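Local atomic coordinates of uncharacterized protein Rv1825/MT1873 (Mycobacterium tuberculosis, PDB entry 3GMG), a protein that is of unknown function, belongs to the UPF0749 (DUF881) family and is probably associated with the cell membrane, this chain being its C-terminal part. Residues A[24-29]-A[77-82]; A[58-63]-A[123-128]; A[62-67]-A[112-117]; A[83-88]-A[95-100]. All blocks are in the same frame, centred on the assembly; numbering follows the deposited sequence.

Interaction 1: A[24-29]-A[77-82]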
loop_
_atom_site.group_PDB
_atom_site.type_symbol
_atom_site.label_atom_id
_atom_site.label_comp_id
_atom_site.label_asym_id
_atom_site.label_seq_id
_atom_site.Cartn_x
_atom_site.Cartn_y
_atom_site.Cartn_z
ATOM N N LEU A 24 9.932 5.956 -12.182
ATOM C CA LEU A 24 9.167 4.735 -11.899
ATOM C C LEU A 24 9.966 3.795 -11.008
ATOM O O LEU A 24 9.434 3.236 -10.044
ATOM C CB LEU A 24 8.797 4.028 -13.215
ATOM C CG LEU A 24 7.944 2.757 -13.167
ATOM C CD1 LEU A 24 6.577 2.992 -12.522
ATOM C CD2 LEU A 24 7.777 2.200 -14.587
ATOM N N SER A 25 11.250 3.634 -11.325
ATOM C CA SER A 25 12.097 2.696 -10.606
ATOM C C SER A 25 12.294 3.134 -9.165
ATOM O O SER A 25 12.325 2.297 -8.253
ATOM C CB SER A 25 13.443 2.529 -11.307
ATOM O OG SER A 25 13.253 1.907 -12.567
ATOM N N ILE A 26 12.393 4.442 -8.941
ATOM C CA ILE A 26 12.473 4.941 -7.565
ATOM C C ILE A 26 11.154 4.729 -6.834
ATOM O O ILE A 26 11.142 4.245 -5.697
ATOM C CB ILE A 26 12.902 6.413 -7.490
ATOM C CG1 ILE A 26 14.365 6.558 -7.915
ATOM C CG2 ILE A 26 12.710 6.944 -6.047
ATOM C CD1 ILE A 26 14.782 8.009 -8.107
ATOM N N LEU A 27 10.043 5.086 -7.475
ATOM C CA LEU A 27 8.707 4.927 -6.876
ATOM C C LEU A 27 8.461 3.516 -6.339
ATOM O O LEU A 27 7.974 3.326 -5.232
ATOM C CB LEU A 27 7.625 5.254 -7.913
ATOM C CG LEU A 27 6.174 4.955 -7.528
ATOM C CD1 LEU A 27 5.729 5.911 -6.449
ATOM C CD2 LEU A 27 5.274 5.028 -8.770
ATOM N N VAL A 28 8.793 2.525 -7.152
ATOM C CA VAL A 28 8.463 1.150 -6.826
ATOM C C VAL A 28 9.554 0.467 -6.007
ATOM O O VAL A 28 9.396 -0.691 -5.604
ATOM C CB VAL A 28 8.105 0.371 -8.112
ATOM C CG1 VAL A 28 7.086 1.161 -8.921
ATOM C CG2 VAL A 28 9.348 0.066 -8.939
ATOM N N GLY A 29 10.634 1.191 -5.709
ATOM C CA GLY A 29 11.717 0.662 -4.892
ATOM C C GLY A 29 12.643 -0.278 -5.645
ATOM O O GLY A 29 13.342 -1.105 -5.042
ATOM N N SER A 77 18.857 -3.986 6.485
ATOM C CA SER A 77 18.164 -2.831 5.887
ATOM C C SER A 77 16.915 -3.284 5.143
ATOM O O SER A 77 16.913 -4.344 4.520
ATOM C CB SER A 77 19.084 -2.071 4.938
ATOM O OG SER A 77 20.271 -1.678 5.598
ATOM N N VAL A 78 15.859 -2.479 5.197
ATOM C CA VAL A 78 14.625 -2.756 4.476
ATOM C C VAL A 78 14.188 -1.491 3.748
ATOM O O VAL A 78 14.073 -0.437 4.347
ATOM C CB VAL A 78 13.505 -3.205 5.414
ATOM C CG1 VAL A 78 12.241 -3.544 4.609
ATOM C CG2 VAL A 78 13.947 -4.425 6.236
ATOM N N ARG A 79 13.968 -1.608 2.446
ATOM C CA ARG A 79 13.384 -0.546 1.644
ATOM C C ARG A 79 11.886 -0.594 1.821
ATOM O O ARG A 79 11.253 -1.603 1.523
ATOM C CB ARG A 79 13.730 -0.760 0.167
ATOM C CG ARG A 79 13.145 0.306 -0.767
ATOM C CD ARG A 79 13.709 1.699 -0.472
ATOM N NE ARG A 79 13.354 2.661 -1.517
ATOM C CZ ARG A 79 13.965 2.789 -2.686
ATOM N NH1 ARG A 79 13.500 3.684 -3.571
ATOM N NH2 ARG A 79 15.000 2.018 -3.002
ATOM N N VAL A 80 11.315 0.484 2.318
ATOM C CA VAL A 80 9.878 0.536 2.550
ATOM C C VAL A 80 9.138 0.707 1.240
ATOM O O VAL A 80 9.572 1.431 0.349
ATOM C CB VAL A 80 9.503 1.683 3.515
ATOM C CG1 VAL A 80 7.992 1.818 3.671
ATOM C CG2 VAL A 80 10.128 1.442 4.874
ATOM N N GLY A 81 8.016 -0.005 1.126
ATOM C CA GLY A 81 7.089 0.190 0.020
ATOM C C GLY A 81 5.659 0.214 0.508
ATOM O O GLY A 81 5.382 0.095 1.702
ATOM N N VAL A 82 4.742 0.339 -0.448
ATOM C CA VAL A 82 3.336 0.580 -0.133
ATOM C C VAL A 82 2.716 -0.558 0.681
ATOM O O VAL A 82 1.889 -0.314 1.552
ATOM C CB VAL A 82 2.524 0.864 -1.424
ATOM C CG1 VAL A 82 2.560 -0.341 -2.365
ATOM C CG2 VAL A 82 1.092 1.258 -1.068
HETATM O O HOH W 1 11.095 5.170 -3.093
#
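The flat guanidinium of Arg79 carries Gly29 on one of its faces: the CA of Gly29 is centred over the group, 3.7 Å from its plane. Water 1 lies in that plane at the rim and accepts from Arg79 NH1 at 2.9 Å. The same water lies 2.8 Å from Ile26 O, to which it probably donates, and so bridges the arginine to the last turn of helix 20-27. Ile26 O itself lies 3.2 Å from Arg79 NH1 but obliquely, at too poor an angle for a direct hydrogen bond.

The helix closes here in a Schellman motif, with Gly29 at positive phi (78°) and its N bonded to Ile26 O at 3.1 Å. That leaves the backbone of Gly29 as the surface the arginine packs on, at the joint between helix 20-27 and strand 77-79, outermost within this chain in the five-stranded antiparallel sheet. Arg79 gets there by leaving its backbone with CG anti to N and then bending at chi2 (63°). Its other terminal nitrogen, NH2, bonds to the carbonyls of Ala148 and Val31, which fixes the rotation of the buried group. On the NH1 side, CG2 of Ile26 comes within 4.2 Å of Arg79 NH1.

Interaction 2: A[58-63]-A[123-128]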
loop_
_atom_site.group_PDB
_atom_site.type_symbol
_atom_site.label_atom_id
_atom_site.label_comp_id
_atom_site.label_asym_id
_atom_site.label_seq_id
_atom_site.Cartn_x
_atom_site.Cartn_y
_atom_site.Cartn_z
ATOM N N ILE A 58 6.487 5.355 9.908
ATOM C CA ILE A 58 6.427 5.263 8.447
ATOM C C ILE A 58 5.292 6.139 7.922
ATOM O O ILE A 58 5.465 6.892 6.962
ATOM C CB ILE A 58 6.232 3.800 7.992
ATOM C CG1 ILE A 58 7.464 2.953 8.336
ATOM C CG2 ILE A 58 5.976 3.716 6.484
ATOM C CD1 ILE A 58 7.193 1.468 8.224
ATOM N N ASN A 59 4.133 6.043 8.554
ATOM C CA ASN A 59 2.970 6.788 8.070
ATOM C C ASN A 59 3.107 8.284 8.298
ATOM O O ASN A 59 2.642 9.091 7.483
ATOM C CB ASN A 59 1.688 6.253 8.717
ATOM C CG ASN A 59 1.235 4.939 8.104
ATOM O OD1 ASN A 59 1.490 4.688 6.922
ATOM N ND2 ASN A 59 0.549 4.113 8.884
ATOM N N GLU A 60 3.754 8.692 9.385
ATOM C CA GLU A 60 4.039 10.105 9.615
ATOM C C GLU A 60 4.978 10.648 8.530
ATOM O O GLU A 60 4.781 11.738 8.000
ATOM C CB GLU A 60 4.624 10.345 11.016
ATOM C CG GLU A 60 3.572 10.182 12.098
ATOM C CD GLU A 60 4.136 10.082 13.490
ATOM O OE1 GLU A 60 5.237 10.616 13.734
ATOM O OE2 GLU A 60 3.467 9.446 14.337
ATOM N N LEU A 61 6.012 9.887 8.191
ATOM C CA LEU A 61 6.952 10.305 7.159
ATOM C C LEU A 61 6.270 10.384 5.791
ATOM O O LEU A 61 6.512 11.321 5.037
ATOM C CB LEU A 61 8.177 9.374 7.106
ATOM C CG LEU A 61 9.092 9.441 8.337
ATOM C CD1 LEU A 61 10.069 8.254 8.290
ATOM C CD2 LEU A 61 9.812 10.785 8.413
ATOM N N ARG A 62 5.434 9.396 5.491
ATOM C CA ARG A 62 4.644 9.435 4.256
ATOM C C ARG A 62 3.747 10.650 4.221
ATOM O O ARG A 62 3.656 11.324 3.177
ATOM C CB ARG A 62 3.789 8.197 4.132
ATOM C CG ARG A 62 4.541 6.989 3.807
ATOM C CD ARG A 62 3.613 5.807 3.868
ATOM N NE ARG A 62 4.230 4.598 3.361
ATOM C CZ ARG A 62 3.878 3.363 3.698
ATOM N NH1 ARG A 62 2.909 3.144 4.580
ATOM N NH2 ARG A 62 4.516 2.338 3.159
ATOM N N ALA A 63 3.094 10.952 5.347
ATOM C CA ALA A 63 2.214 12.127 5.438
ATOM C C ALA A 63 2.987 13.363 5.004
ATOM O O ALA A 63 2.527 14.104 4.131
ATOM C CB ALA A 63 1.625 12.304 6.858
ATOM N N GLY A 123 1.393 13.074 20.161
ATOM C CA GLY A 123 0.443 11.977 20.065
ATOM C C GLY A 123 0.771 10.890 19.068
ATOM O O GLY A 123 -0.029 9.993 18.852
ATOM N N GLY A 124 1.945 10.952 18.450
ATOM C CA GLY A 124 2.321 9.936 17.481
ATOM C C GLY A 124 3.507 9.088 17.896
ATOM O O GLY A 124 3.685 8.755 19.076
ATOM N N ALA A 125 4.330 8.747 16.912
ATOM C CA ALA A 125 5.399 7.776 17.102
ATOM C C ALA A 125 6.419 8.226 18.132
ATOM O O ALA A 125 6.850 7.423 18.968
ATOM C CB ALA A 125 6.097 7.486 15.780
ATOM N N GLN A 126 6.833 9.488 18.097
ATOM C CA GLN A 126 7.866 9.936 19.037
ATOM C C GLN A 126 7.354 9.870 20.464
ATOM O O GLN A 126 8.093 9.469 21.370
ATOM C CB GLN A 126 8.404 11.337 18.734
ATOM C CG GLN A 126 9.501 11.731 19.717
ATOM C CD GLN A 126 10.314 12.944 19.349
ATOM O OE1 GLN A 126 11.306 13.219 20.016
ATOM N NE2 GLN A 126 9.918 13.694 18.293
ATOM N N ASP A 127 6.108 10.271 20.680
ATOM C CA ASP A 127 5.537 10.157 22.021
ATOM C C ASP A 127 5.434 8.706 22.457
ATOM O O ASP A 127 5.652 8.401 23.645
ATOM C CB ASP A 127 4.189 10.880 22.108
ATOM C CG ASP A 127 4.349 12.365 22.334
ATOM O OD1 ASP A 127 5.466 12.833 22.638
ATOM O OD2 ASP A 127 3.333 13.084 22.234
ATOM N N GLY A 128 5.156 7.807 21.512
ATOM C CA GLY A 128 5.149 6.365 21.793
ATOM C C GLY A 128 6.512 5.830 22.186
ATOM O O GLY A 128 6.634 4.942 23.044
HETATM O O HOH W 2 6.053 11.440 16.165
#
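Glu60 and Ala125 make the direct polar contact between helix 51-63 and helix 125-131. The amide of Ala125 donates to Glu60 OE2 at 2.8 Å with an N-H...O angle of 157°, and OE2 receives it on its syn lone pair, facing OE1. That other oxygen, OE1, is held through solvent: water 2 donates to Glu60 OE1 at 2.7 Å and accepts from Gln126 N at 2.9 Å. Two successive amides of the 125-131 helix are thus served by one carboxylate, one directly and one through water.

These amides belong to the first turn of the helix, where N-H groups have no carbonyl of an earlier turn to bond. Gly124 occupies the N-cap position but has no side chain to cap with, so the glutamate of the neighbouring helix takes up the amide of Ala125. A carboxylate placed at the N-terminal end of a helix would also be expected to gain from the helix dipole. The 123-128 segment adds a bond of its own, from Gly123 N to Asp127 OD2 at 2.8 Å, which ties the incoming chain to the first turn.

Van der Waals contacts gather round the same carboxylate. OE2 of Glu60 lies 3.4 Å from Gly124 CA, and the methyl of Ala125 stands 3.6 Å from that oxygen. Because the glutamate runs extended beyond CG (chi2 166°), the side chain reaches across from helix 51-63 to the start of helix 125-131, while Met119 of helix 112-119 packs against it and Ala125 also touches Asp56 and Val57.

Interaction 3: A[62-67]-A[112-117]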
loop_
_atom_site.group_PDB
_atom_site.type_symbol
_atom_site.label_atom_id
_atom_site.label_comp_id
_atom_site.label_asym_id
_atom_site.label_seq_id
_atom_site.Cartn_x
_atom_site.Cartn_y
_atom_site.Cartn_z
ATOM N N ARG A 62 5.434 9.396 5.491
ATOM C CA ARG A 62 4.644 9.435 4.256
ATOM C C ARG A 62 3.747 10.650 4.221
ATOM O O ARG A 62 3.656 11.324 3.177
ATOM C CB ARG A 62 3.789 8.197 4.132
ATOM C CG ARG A 62 4.541 6.989 3.807
ATOM C CD ARG A 62 3.613 5.807 3.868
ATOM N NE ARG A 62 4.230 4.598 3.361
ATOM C CZ ARG A 62 3.878 3.363 3.698
ATOM N NH1 ARG A 62 2.909 3.144 4.580
ATOM N NH2 ARG A 62 4.516 2.338 3.159
ATOM N N ALA A 63 3.094 10.952 5.347
ATOM C CA ALA A 63 2.214 12.127 5.438
ATOM C C ALA A 63 2.987 13.363 5.004
ATOM O O ALA A 63 2.527 14.104 4.131
ATOM C CB ALA A 63 1.625 12.304 6.858
ATOM N N ALA A 64 4.218 13.506 5.528
ATOM C CA ALA A 64 5.068 14.662 5.333
ATOM C C ALA A 64 5.762 14.705 3.970
ATOM O O ALA A 64 6.635 15.557 3.754
ATOM C CB ALA A 64 6.141 14.698 6.446
ATOM N N GLY A 65 5.429 13.766 3.091
ATOM C CA GLY A 65 5.867 13.785 1.716
ATOM C C GLY A 65 7.131 12.991 1.425
ATOM O O GLY A 65 7.760 13.188 0.398
ATOM N N ALA A 66 7.510 12.079 2.316
ATOM C CA ALA A 66 8.643 11.227 2.039
ATOM C C ALA A 66 8.516 10.475 0.739
ATOM O O ALA A 66 7.475 9.854 0.471
ATOM C CB ALA A 66 8.886 10.230 3.192
ATOM N N GLU A 67 9.563 10.509 -0.065
ATOM C CA GLU A 67 9.590 9.866 -1.384
ATOM C C GLU A 67 10.364 8.549 -1.430
ATOM O O GLU A 67 10.296 7.801 -2.416
ATOM C CB GLU A 67 10.135 10.860 -2.425
ATOM C CG GLU A 67 9.233 12.090 -2.509
ATOM C CD GLU A 67 9.712 13.156 -3.473
ATOM O OE1 GLU A 67 10.861 13.063 -3.938
ATOM O OE2 GLU A 67 8.906 14.078 -3.788
ATOM N N PRO A 112 13.419 18.328 4.468
ATOM C CA PRO A 112 13.850 18.005 5.846
ATOM C C PRO A 112 13.070 18.703 6.979
ATOM O O PRO A 112 12.699 18.054 7.949
ATOM C CB PRO A 112 15.356 18.360 5.836
ATOM C CG PRO A 112 15.751 18.265 4.461
ATOM C CD PRO A 112 14.569 18.758 3.658
ATOM N N PRO A 113 12.758 20.012 6.846
ATOM C CA PRO A 113 11.961 20.617 7.903
ATOM C C PRO A 113 10.534 20.028 8.049
ATOM O O PRO A 113 10.012 19.954 9.176
ATOM C CB PRO A 113 11.917 22.097 7.482
ATOM C CG PRO A 113 13.141 22.277 6.672
ATOM C CD PRO A 113 13.296 21.020 5.912
ATOM N N THR A 114 9.918 19.607 6.946
ATOM C CA THR A 114 8.572 19.029 7.000
ATOM C C THR A 114 8.613 17.648 7.645
ATOM O O THR A 114 7.771 17.323 8.479
ATOM C CB THR A 114 7.936 18.917 5.614
ATOM O OG1 THR A 114 8.036 20.189 4.950
ATOM C CG2 THR A 114 6.482 18.505 5.709
ATOM N N LEU A 115 9.593 16.837 7.234
ATOM C CA LEU A 115 9.761 15.510 7.840
ATOM C C LEU A 115 10.051 15.645 9.322
ATOM O O LEU A 115 9.494 14.912 10.113
ATOM C CB LEU A 115 10.906 14.754 7.145
ATOM C CG LEU A 115 10.675 14.452 5.661
ATOM C CD1 LEU A 115 11.950 13.948 4.974
ATOM C CD2 LEU A 115 9.549 13.464 5.451
ATOM N N ALA A 116 10.904 16.588 9.716
ATOM C CA ALA A 116 11.183 16.802 11.132
ATOM C C ALA A 116 9.953 17.265 11.892
ATOM O O ALA A 116 9.702 16.813 13.003
ATOM C CB ALA A 116 12.330 17.784 11.318
ATOM N N ALA A 117 9.184 18.173 11.292
ATOM C CA ALA A 117 7.941 18.648 11.920
ATOM C C ALA A 117 6.990 17.495 12.205
ATOM O O ALA A 117 6.404 17.434 13.295
ATOM C CB ALA A 117 7.249 19.702 11.045
#
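Leu115, on helix 112-119, packs against the turn that ends helix 51-63, a Schellman motif with Gly65 as its C-prime residue. In that motif Gly65 N bonds back to Arg62 O at 3.0 Å and Ala66 N to Leu61 O, and the positive phi of Gly65 (94°) swings the chain out toward strand 68-72. The methyls of Ala64 and Ala66 lie before and after this glycine, and both are met by the same leucine.

Followed outward from CB, Leu115 first directs CG anti to its own carbonyl carbon and beside the backbone N (chi1 -63°). From there the branch CD2 reaches the turn. It comes within 3.8 Å of Ala64 CB and 4.0 Å of Ala66 CB, the two apolar contacts, and it is also 4.0 Å from the backbone N of Ala66. CD2 thus fits into the bend of the chain on both sides of Gly65. Leu61, in the last turn of helix 51-63, packs on Leu115 as well, which places the leucine in the buried layer between the two helices.

One residue earlier, Thr114 borders the contact on the surface. Its hydroxyl is directed away to a hydrogen bond with Asp111 OD2, at the start of the helix, which leaves the methyl to face the turn. The helix backbone joins in here too, for the methyl of Ala64 rests 3.7 Å from Thr114 O. CG2 of Thr114 touches that methyl, Ala64 CB, at 3.9 Å and ends 3.5 Å from Ala64 O.

Interaction 4: A[83-88]-A[95-100]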
loop_
_atom_site.group_PDB
_atom_site.type_symbol
_atom_site.label_atom_id
_atom_site.label_comp_id
_atom_site.label_asym_id
_atom_site.label_seq_id
_atom_site.Cartn_x
_atom_site.Cartn_y
_atom_site.Cartn_z
ATOM N N ASP A 83 3.178 -1.786 0.446
ATOM C CA ASP A 83 2.675 -2.958 1.158
ATOM C C ASP A 83 3.571 -3.427 2.292
ATOM O O ASP A 83 3.387 -4.525 2.812
ATOM C CB ASP A 83 2.401 -4.125 0.178
ATOM C CG ASP A 83 3.654 -4.630 -0.550
ATOM O OD1 ASP A 83 4.668 -3.914 -0.653
ATOM O OD2 ASP A 83 3.620 -5.779 -1.062
ATOM N N THR A 84 4.530 -2.593 2.701
ATOM C CA THR A 84 5.386 -2.944 3.821
ATOM C C THR A 84 4.558 -3.181 5.071
ATOM O O THR A 84 3.640 -2.423 5.362
ATOM C CB THR A 84 6.436 -1.849 4.083
ATOM O OG1 THR A 84 7.450 -1.938 3.077
ATOM C CG2 THR A 84 7.071 -2.020 5.465
ATOM N N TRP A 85 4.890 -4.251 5.786
ATOM C CA TRP A 85 4.216 -4.606 7.033
ATOM C C TRP A 85 5.240 -4.736 8.137
ATOM O O TRP A 85 6.406 -5.029 7.873
ATOM C CB TRP A 85 3.418 -5.920 6.895
ATOM C CG TRP A 85 4.157 -7.077 6.233
ATOM C CD1 TRP A 85 4.061 -7.463 4.923
ATOM C CD2 TRP A 85 5.080 -7.995 6.849
ATOM N NE1 TRP A 85 4.869 -8.550 4.682
ATOM C CE2 TRP A 85 5.506 -8.896 5.844
ATOM C CE3 TRP A 85 5.589 -8.141 8.147
ATOM C CZ2 TRP A 85 6.417 -9.929 6.099
ATOM C CZ3 TRP A 85 6.505 -9.160 8.399
ATOM C CH2 TRP A 85 6.898 -10.046 7.380
ATOM N N VAL A 86 4.794 -4.504 9.364
ATOM C CA VAL A 86 5.634 -4.679 10.545
ATOM C C VAL A 86 4.889 -5.545 11.557
ATOM O O VAL A 86 3.758 -5.234 11.932
ATOM C CB VAL A 86 5.984 -3.330 11.205
ATOM C CG1 VAL A 86 6.993 -3.533 12.337
ATOM C CG2 VAL A 86 6.512 -2.336 10.160
ATOM N N VAL A 87 5.538 -6.616 11.992
ATOM C CA VAL A 87 4.988 -7.474 13.052
ATOM C C VAL A 87 6.075 -7.726 14.083
ATOM O O VAL A 87 7.198 -7.235 13.955
ATOM C CB VAL A 87 4.443 -8.818 12.498
ATOM C CG1 VAL A 87 3.352 -8.578 11.469
ATOM C CG2 VAL A 87 5.560 -9.665 11.919
ATOM N N GLY A 88 5.732 -8.465 15.131
ATOM C CA GLY A 88 6.687 -8.839 16.140
ATOM C C GLY A 88 6.423 -8.201 17.478
ATOM O O GLY A 88 5.285 -7.886 17.821
ATOM N N VAL A 95 10.147 -6.619 9.684
ATOM C CA VAL A 95 9.694 -5.704 8.641
ATOM C C VAL A 95 9.939 -6.368 7.288
ATOM O O VAL A 95 11.088 -6.619 6.914
ATOM C CB VAL A 95 10.449 -4.352 8.707
ATOM C CG1 VAL A 95 9.833 -3.362 7.726
ATOM C CG2 VAL A 95 10.428 -3.768 10.132
ATOM N N ASP A 96 8.868 -6.699 6.570
ATOM C CA ASP A 96 8.973 -7.390 5.277
ATOM C C ASP A 96 9.952 -8.585 5.319
ATOM O O ASP A 96 10.861 -8.705 4.503
ATOM C CB ASP A 96 9.351 -6.385 4.183
ATOM C CG ASP A 96 8.272 -5.342 3.957
ATOM O OD1 ASP A 96 7.144 -5.522 4.465
ATOM O OD2 ASP A 96 8.549 -4.336 3.273
ATOM N N THR A 97 9.749 -9.442 6.316
ATOM C CA THR A 97 10.528 -10.676 6.546
ATOM C C THR A 97 11.879 -10.476 7.219
ATOM O O THR A 97 12.504 -11.461 7.619
ATOM C CB THR A 97 10.760 -11.551 5.266
ATOM O OG1 THR A 97 11.870 -11.046 4.512
ATOM C CG2 THR A 97 9.503 -11.635 4.398
ATOM N N LYS A 98 12.345 -9.234 7.356
ATOM C CA LYS A 98 13.618 -8.987 8.019
ATOM C C LYS A 98 13.420 -8.660 9.486
ATOM O O LYS A 98 12.696 -7.723 9.837
ATOM C CB LYS A 98 14.378 -7.865 7.322
ATOM C CG LYS A 98 14.702 -8.204 5.885
ATOM C CD LYS A 98 15.882 -7.427 5.399
ATOM C CE LYS A 98 16.184 -7.761 3.958
ATOM N NZ LYS A 98 17.069 -6.740 3.365
ATOM N N VAL A 99 14.071 -9.442 10.345
ATOM C CA VAL A 99 13.985 -9.250 11.779
ATOM C C VAL A 99 15.020 -8.214 12.203
ATOM O O VAL A 99 16.221 -8.368 11.948
ATOM C CB VAL A 99 14.178 -10.574 12.557
ATOM C CG1 VAL A 99 14.041 -10.325 14.049
ATOM C CG2 VAL A 99 13.173 -11.641 12.063
ATOM N N LEU A 100 14.527 -7.148 12.833
ATOM C CA LEU A 100 15.334 -6.018 13.257
ATOM C C LEU A 100 15.281 -5.877 14.766
ATOM O O LEU A 100 14.244 -6.148 15.392
ATOM C CB LEU A 100 14.795 -4.720 12.630
ATOM C CG LEU A 100 14.685 -4.649 11.110
ATOM C CD1 LEU A 100 14.269 -3.240 10.691
ATOM C CD2 LEU A 100 15.983 -5.029 10.419
HETATM O O HOH W 3 5.969 -6.505 1.947
#
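Asp96 grips two successive residues, Thr84 and Trp85, with one oxygen each. The hydroxyl of Thr84 donates to Asp96 OD2 at 2.6 Å, and OD2 uses its syn lone pair. Asp96 OD1 takes the amide of Trp85 at 2.9 Å, also on the syn side but 21° out of the carboxylate plane. Water 3 makes a further, weak bond to OD1. The two grips hold the carboxylate's rotation, and OG1 of Thr84 in turn accepts from Gly81 N. Arg150 lies nearby, in a salt bridge with Asp83 and a long, weak ion pair with Asp96, so the neighbouring acids share one positive partner.

Backbone bonding follows: Asp96 N donates to Trp85 O at 3.2 Å, and the CA of Val95 presents its hydrogen to the same oxygen. Here strands 86-87 and 92-95 run antiparallel within a small three-stranded sheet, with Val86 and Val95 forming a non-hydrogen-bonded pair. The chain then reverses through a type I' turn from Val95 to Lys98, with Asp96 and Thr97 both at positive phi, and leads into strand 98-100.

Over this turn lies the indole of Trp85, brought there by a chi1 of 47°, which tucks CG in between its own N and C atoms. One ring face covers Asp96 N, off-centre toward the rim, and the ring and carboxylate planes stand 71° apart. At the far end of the ring, Trp85 CH2 comes within 3.1 Å of Thr97 N, and Thr97 CG2 is 3.9 Å from Trp85 CZ2. Toward helix 51-63, Val86 CG1 and Val95 CG2 pack side by side at 4.1 Å, and Ile55 and Pro51 close over Val86.

All four contacts lie within the one DUF881 region. Interactions 2 and 3 are the closest pair, centres about 10 Å apart: both start from the C-terminal end of helix 51-63, one meeting helix 125-131 and the other helix 112-119. Interaction 1 ties helix 20-27 to strand 77-79, outermost in this chain's five-stranded sheet, with its centre about 19 Å from that of interaction 2; Arg62 packs against Gly81 and Val80 between them. Interaction 4 follows interaction 1 along the chain, their centres about 14 Å apart, joined by a probable hydrogen bond from Lys98 NZ to Ser77 O. Its small sheet thus attaches to strand 77-79, while interaction 1 lies beside the second subunit.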